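Local coordinates for putative NADH-depentdent flavin oxidoreductase (Cupriavidus metallidurans, PDB 5OCS), which is an FMN-binding ene-reductase of the Old Yellow Enzyme family, probably reducing activated alkenes with hydride taken from NAD(P)H, at residues M45-A50 and N346-Y351; E213-V218 and R226-R231. One frame throughout, in Å; residues are numbered along the deposited sequence.

Interaction 1: residues M45-A50 and N346-Y351; sequences MALSGA and NAPKQY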
loop_
_atom_site.group_PDB
_atom_site.type_symbol
_atom_site.label_atom_id
_atom_site.label_comp_id
_atom_site.label_asym_id
_atom_site.label_seq_id
_atom_site.Cartn_x
_atom_site.Cartn_y
_atom_site.Cartn_z
ATOM N N MET D 45 4.645 -0.037 -3.230
ATOM C CA MET D 45 5.718 -0.802 -3.831
ATOM C C MET D 45 7.054 -0.521 -3.130
ATOM O O MET D 45 7.812 -1.452 -2.829
ATOM C CB MET D 45 5.817 -0.483 -5.328
ATOM C CG MET D 45 4.677 -0.955 -6.200
ATOM S SD MET D 45 4.276 -2.717 -6.179
ATOM C CE MET D 45 3.022 -2.827 -4.959
ATOM N N ALA D 46 7.320 0.764 -2.838
ATOM C CA ALA D 46 8.569 1.183 -2.241
ATOM C C ALA D 46 8.747 0.687 -0.803
ATOM O O ALA D 46 9.896 0.656 -0.331
ATOM C CB ALA D 46 8.722 2.708 -2.298
ATOM N N LEU D 47 7.651 0.332 -0.122
ATOM C CA LEU D 47 7.673 -0.168 1.251
ATOM C C LEU D 47 7.598 -1.679 1.385
ATOM O O LEU D 47 7.464 -2.211 2.496
ATOM C CB LEU D 47 6.524 0.509 2.018
ATOM C CG LEU D 47 6.771 2.041 2.097
ATOM C CD1 LEU D 47 5.565 2.771 2.681
ATOM C CD2 LEU D 47 8.009 2.458 2.855
ATOM N N SER D 48 7.746 -2.378 0.263
ATOM C CA SER D 48 7.595 -3.808 0.186
ATOM C C SER D 48 8.767 -4.647 0.663
ATOM O O SER D 48 8.610 -5.856 0.769
ATOM C CB SER D 48 7.316 -4.211 -1.241
ATOM O OG SER D 48 8.454 -3.951 -2.039
ATOM N N GLY D 49 9.914 -4.009 0.888
ATOM C CA GLY D 49 11.148 -4.699 1.196
ATOM C C GLY D 49 11.889 -5.299 0.035
ATOM O O GLY D 49 12.932 -5.945 0.226
ATOM N N ALA D 50 11.400 -5.101 -1.188
ATOM C CA ALA D 50 12.170 -5.512 -2.372
ATOM C C ALA D 50 13.440 -4.659 -2.439
ATOM O O ALA D 50 13.515 -3.535 -1.900
ATOM C CB ALA D 50 11.331 -5.283 -3.636
ATOM N N ASN D 346 13.656 -4.966 5.152
ATOM C CA ASN D 346 13.378 -3.615 5.621
ATOM C C ASN D 346 11.909 -3.334 5.512
ATOM O O ASN D 346 11.358 -3.411 4.428
ATOM C CB ASN D 346 14.050 -2.605 4.718
ATOM C CG ASN D 346 15.498 -2.546 4.935
ATOM O OD1 ASN D 346 15.943 -1.994 5.918
ATOM N ND2 ASN D 346 16.266 -3.119 4.012
ATOM N N ALA D 347 11.278 -3.039 6.634
ATOM C CA ALA D 347 9.878 -2.681 6.645
ATOM C C ALA D 347 9.803 -1.335 7.395
ATOM O O ALA D 347 10.613 -1.059 8.276
ATOM C CB ALA D 347 9.015 -3.743 7.334
ATOM N N PRO D 348 8.833 -0.505 7.001
ATOM C CA PRO D 348 8.692 0.755 7.709
ATOM C C PRO D 348 8.328 0.502 9.166
ATOM O O PRO D 348 7.507 -0.392 9.452
ATOM C CB PRO D 348 7.536 1.435 6.973
ATOM C CG PRO D 348 6.796 0.371 6.305
ATOM C CD PRO D 348 7.784 -0.695 5.998
ATOM N N LYS D 349 8.889 1.319 10.057
ATOM C CA LYS D 349 8.636 1.195 11.503
ATOM C C LYS D 349 7.165 1.208 11.848
ATOM O O LYS D 349 6.754 0.625 12.844
ATOM C CB LYS D 349 9.350 2.325 12.267
ATOM C CG LYS D 349 8.904 3.748 11.868
ATOM C CD LYS D 349 9.912 4.850 12.233
ATOM C CE LYS D 349 9.525 6.163 11.581
ATOM N NZ LYS D 349 10.562 7.198 11.812
ATOM N N GLN D 350 6.358 1.943 11.067
ATOM C CA GLN D 350 4.907 2.020 11.332
ATOM C C GLN D 350 4.209 0.648 11.288
ATOM O O GLN D 350 3.101 0.473 11.840
ATOM C CB GLN D 350 4.184 2.930 10.350
ATOM C CG GLN D 350 4.534 4.406 10.384
ATOM C CD GLN D 350 5.799 4.808 9.595
ATOM O OE1 GLN D 350 6.624 3.970 9.177
ATOM N NE2 GLN D 350 6.008 6.115 9.477
ATOM N N TYR D 351 4.843 -0.326 10.602
ATOM C CA TYR D 351 4.278 -1.643 10.405
ATOM C C TYR D 351 5.033 -2.752 11.122
ATOM O O TYR D 351 4.693 -3.929 10.972
ATOM C CB TYR D 351 4.252 -1.954 8.912
ATOM C CG TYR D 351 3.350 -1.127 8.051
ATOM C CD1 TYR D 351 2.350 -0.322 8.577
ATOM C CD2 TYR D 351 3.517 -1.152 6.669
ATOM C CE1 TYR D 351 1.505 0.399 7.760
ATOM C CE2 TYR D 351 2.702 -0.420 5.821
ATOM C CZ TYR D 351 1.678 0.343 6.373
ATOM O OH TYR D 351 0.860 1.057 5.521
HETATM O O HOH W 1 14.562 -5.461 2.383
#
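The carbonyl oxygen of Gly49 is gripped twice: a bridging water donates to Gly49 O at 2.7 Å, and Asn17 ND2 supplies a second hydrogen bond. The same water accepts from Asn346 N at 3.0 Å and, more weakly, from Asn346 ND2. No direct hydrogen bond joins 45-50 to 346-351, so this water carries the polar link between them. The two backbones come close here as well, with Gly49 CA 3.5 Å from Asn346 O. Gly49 has a positive phi of 79°, a conformation that favours glycine.

The second point of contact is apolar. Leu47 CG lies opposite its own carbonyl carbon (chi1 -64°), and of its two branches CD2 comes to 4.2 Å from Pro348 CG. Alongside, Leu47 O approaches Pro348 CD at 3.8 Å, a plain van der Waals approach.

Behind these touching residues the turn is braced from within. Ser48 OG donates to Met45 O over 2.7 Å, in the carbonyl plane, and Ser48 N uses the same oxygen, so two donors from one residue tie down the end of helix 36-46. Ser48 OG in turn accepts from Ala50 N at 3.3 Å with a nearly straight N-H...O angle of 166°.

Both segments border the second subunit: Tyr351 OH hydrogen-bonds to His41 ND1 of that subunit, and Leu47 packs on its Trp37. A bound FMN lies about 11 Å from the Pro348 side chain, consistent with dimeric Old Yellow Enzymes in which the C-terminal region reaches the neighbouring active site. The arrangement thus pairs an ST turn, following a TIM-barrel helix, with the C-terminal segment that follows helix 333-341.

Interaction 2: residues E213-V218 and R226-R231; sequences EVFDAV and RPVWMR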
loop_
_atom_site.group_PDB
_atom_site.type_symbol
_atom_site.label_atom_id
_atom_site.label_comp_id
_atom_site.label_asym_id
_atom_site.label_seq_id
_atom_site.Cartn_x
_atom_site.Cartn_y
_atom_site.Cartn_z
ATOM N N GLU D 213 21.862 3.086 -30.577
ATOM C CA GLU D 213 22.035 4.573 -30.566
ATOM C C GLU D 213 21.300 5.195 -29.383
ATOM O O GLU D 213 21.811 6.088 -28.694
ATOM C CB GLU D 213 21.555 5.238 -31.841
ATOM C CG GLU D 213 22.493 4.958 -33.021
ATOM C CD GLU D 213 21.959 5.435 -34.323
ATOM O OE1 GLU D 213 20.819 5.954 -34.347
ATOM O OE2 GLU D 213 22.691 5.303 -35.339
ATOM N N VAL D 214 20.084 4.712 -29.156
ATOM C CA VAL D 214 19.258 5.264 -28.073
ATOM C C VAL D 214 19.906 4.931 -26.754
ATOM O O VAL D 214 20.085 5.845 -25.896
ATOM C CB VAL D 214 17.808 4.740 -28.125
ATOM C CG1 VAL D 214 16.987 5.222 -26.922
ATOM C CG2 VAL D 214 17.169 5.234 -29.395
ATOM N N PHE D 215 20.264 3.651 -26.567
ATOM C CA PHE D 215 20.939 3.233 -25.348
ATOM C C PHE D 215 22.188 4.092 -25.126
ATOM O O PHE D 215 22.420 4.589 -24.009
ATOM C CB PHE D 215 21.361 1.771 -25.367
ATOM C CG PHE D 215 22.240 1.418 -24.234
ATOM C CD1 PHE D 215 21.698 1.066 -23.009
ATOM C CD2 PHE D 215 23.613 1.515 -24.361
ATOM C CE1 PHE D 215 22.507 0.825 -21.936
ATOM C CE2 PHE D 215 24.430 1.271 -23.287
ATOM C CZ PHE D 215 23.875 0.915 -22.070
ATOM N N ASP D 216 23.010 4.240 -26.167
ATOM C CA ASP D 216 24.240 5.065 -26.042
ATOM C C ASP D 216 23.958 6.480 -25.654
ATOM O O ASP D 216 24.652 7.031 -24.806
ATOM C CB ASP D 216 25.053 5.068 -27.364
ATOM C CG ASP D 216 25.748 3.737 -27.619
ATOM O OD1 ASP D 216 25.919 2.944 -26.663
ATOM O OD2 ASP D 216 26.151 3.502 -28.791
ATOM N N ALA D 217 22.930 7.071 -26.239
ATOM C CA ALA D 217 22.592 8.431 -25.920
ATOM C C ALA D 217 22.136 8.608 -24.481
ATOM O O ALA D 217 22.513 9.592 -23.825
ATOM C CB ALA D 217 21.553 8.956 -26.877
ATOM N N VAL D 218 21.345 7.651 -23.993
ATOM C CA VAL D 218 20.915 7.632 -22.597
ATOM C C VAL D 218 22.092 7.443 -21.652
ATOM O O VAL D 218 22.205 8.136 -20.623
ATOM C CB VAL D 218 19.850 6.544 -22.365
ATOM C CG1 VAL D 218 19.637 6.300 -20.866
ATOM C CG2 VAL D 218 18.535 6.955 -23.050
ATOM N N ARG D 226 25.569 6.042 -12.160
ATOM C CA ARG D 226 24.291 5.386 -11.992
ATOM C C ARG D 226 24.075 4.429 -13.160
ATOM O O ARG D 226 24.454 4.753 -14.268
ATOM C CB ARG D 226 23.167 6.412 -11.961
ATOM C CG ARG D 226 23.410 7.556 -10.972
ATOM C CD ARG D 226 22.212 8.488 -10.916
ATOM N NE ARG D 226 22.536 9.774 -10.259
ATOM C CZ ARG D 226 21.683 10.768 -10.068
ATOM N NH1 ARG D 226 20.420 10.684 -10.447
ATOM N NH2 ARG D 226 22.104 11.898 -9.509
ATOM N N PRO D 227 23.461 3.282 -12.907
ATOM C CA PRO D 227 23.323 2.232 -13.936
ATOM C C PRO D 227 22.265 2.555 -14.988
ATOM O O PRO D 227 21.247 3.150 -14.690
ATOM C CB PRO D 227 22.894 0.989 -13.118
ATOM C CG PRO D 227 22.164 1.573 -11.933
ATOM C CD PRO D 227 22.995 2.804 -11.596
ATOM N N VAL D 228 22.539 2.134 -16.207
ATOM C CA VAL D 228 21.601 2.200 -17.290
ATOM C C VAL D 228 21.660 0.825 -17.946
ATOM O O VAL D 228 22.756 0.250 -18.148
ATOM C CB VAL D 228 21.973 3.285 -18.309
ATOM C CG1 VAL D 228 21.049 3.250 -19.545
ATOM C CG2 VAL D 228 21.984 4.628 -17.668
ATOM N N TRP D 229 20.495 0.303 -18.305
ATOM C CA TRP D 229 20.407 -1.018 -18.919
ATOM C C TRP D 229 19.241 -1.068 -19.899
ATOM O O TRP D 229 18.575 -0.056 -20.119
ATOM C CB TRP D 229 20.336 -2.111 -17.845
ATOM C CG TRP D 229 19.069 -2.170 -17.049
ATOM C CD1 TRP D 229 17.952 -2.908 -17.309
ATOM C CD2 TRP D 229 18.792 -1.465 -15.835
ATOM N NE1 TRP D 229 17.007 -2.700 -16.342
ATOM C CE2 TRP D 229 17.503 -1.816 -15.428
ATOM C CE3 TRP D 229 19.503 -0.544 -15.079
ATOM C CZ2 TRP D 229 16.922 -1.295 -14.272
ATOM C CZ3 TRP D 229 18.930 -0.053 -13.925
ATOM C CH2 TRP D 229 17.658 -0.391 -13.553
ATOM N N MET D 230 19.044 -2.216 -20.527
ATOM C CA MET D 230 17.932 -2.388 -21.459
ATOM C C MET D 230 17.103 -3.594 -21.114
ATOM O O MET D 230 17.619 -4.638 -20.673
ATOM C CB MET D 230 18.446 -2.529 -22.914
ATOM C CG MET D 230 17.356 -2.442 -23.978
ATOM S SD MET D 230 18.019 -2.490 -25.668
ATOM C CE MET D 230 18.754 -0.892 -25.738
ATOM N N ARG D 231 15.816 -3.469 -21.428
ATOM C CA ARG D 231 14.855 -4.546 -21.349
ATOM C C ARG D 231 14.746 -5.156 -22.726
ATOM O O ARG D 231 14.518 -4.425 -23.674
ATOM C CB ARG D 231 13.486 -3.973 -20.946
ATOM C CG ARG D 231 12.351 -4.977 -20.846
ATOM C CD ARG D 231 12.547 -5.982 -19.727
ATOM N NE ARG D 231 11.258 -6.578 -19.341
ATOM C CZ ARG D 231 10.364 -6.053 -18.501
ATOM N NH1 ARG D 231 10.628 -4.953 -17.821
ATOM N NH2 ARG D 231 9.218 -6.691 -18.309
#
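The Phe215 ring turns an edge to the strand: Val228 O lies in the ring plane, 3.8 Å from Phe215 CE1, and Trp229 CA also sits near that plane. Asp216 OD1, from the next residue of the helix, is another in-plane neighbour at the rim. Val228 CG1 comes at the ring obliquely, 3.7 Å from Phe215 CE1, as the two side chains run past one another in opposite directions. With CG turned opposite the backbone N (chi1 170°), the ring reaches across to the strand, while Phe215 CB is left to meet Met230 CE at 3.7 Å. The Met230 chain is extended until a bend about its last torsion, chi3 -72°. One turn on, Val218 CG1 touches Val228 CG1 at 3.6 Å, so that one methyl of Val228 serves both helix residues.

The CB of Trp229 is directed away from the helix, and its NE1 hydrogen-bonds to Glu176, which also forms a salt bridge with Arg231, an FMN-binding residue. The helix and strand segments run nearly antiparallel, at 155° with axes 9.1 Å apart. This is the helix-on-strand packing of a beta-alpha-beta crossover, 175-179 through 204-221 to 228-233, in the TIM barrel.

Interaction 2 belongs to the buried layer between the barrel wall and its surrounding helices, and interaction 1 to the periphery: their centres lie about 12 Å and 21 Å from the centre of the chain. All five touching residues of interaction 2 are buried, and their contacts are apolar, made by side chains except for the CA of Trp229, within one local helix-strand unit. Interaction 1 instead spans almost 300 residues of sequence, joins the end of an early helix to the tail, and mixes a water bridge with slight apolar packing. The nearest atoms of interactions 1 and 2 are about 13 Å apart. Only interaction 1 meets the second subunit, whereas interaction 2 holds a strand that carries FMN-binding Arg231.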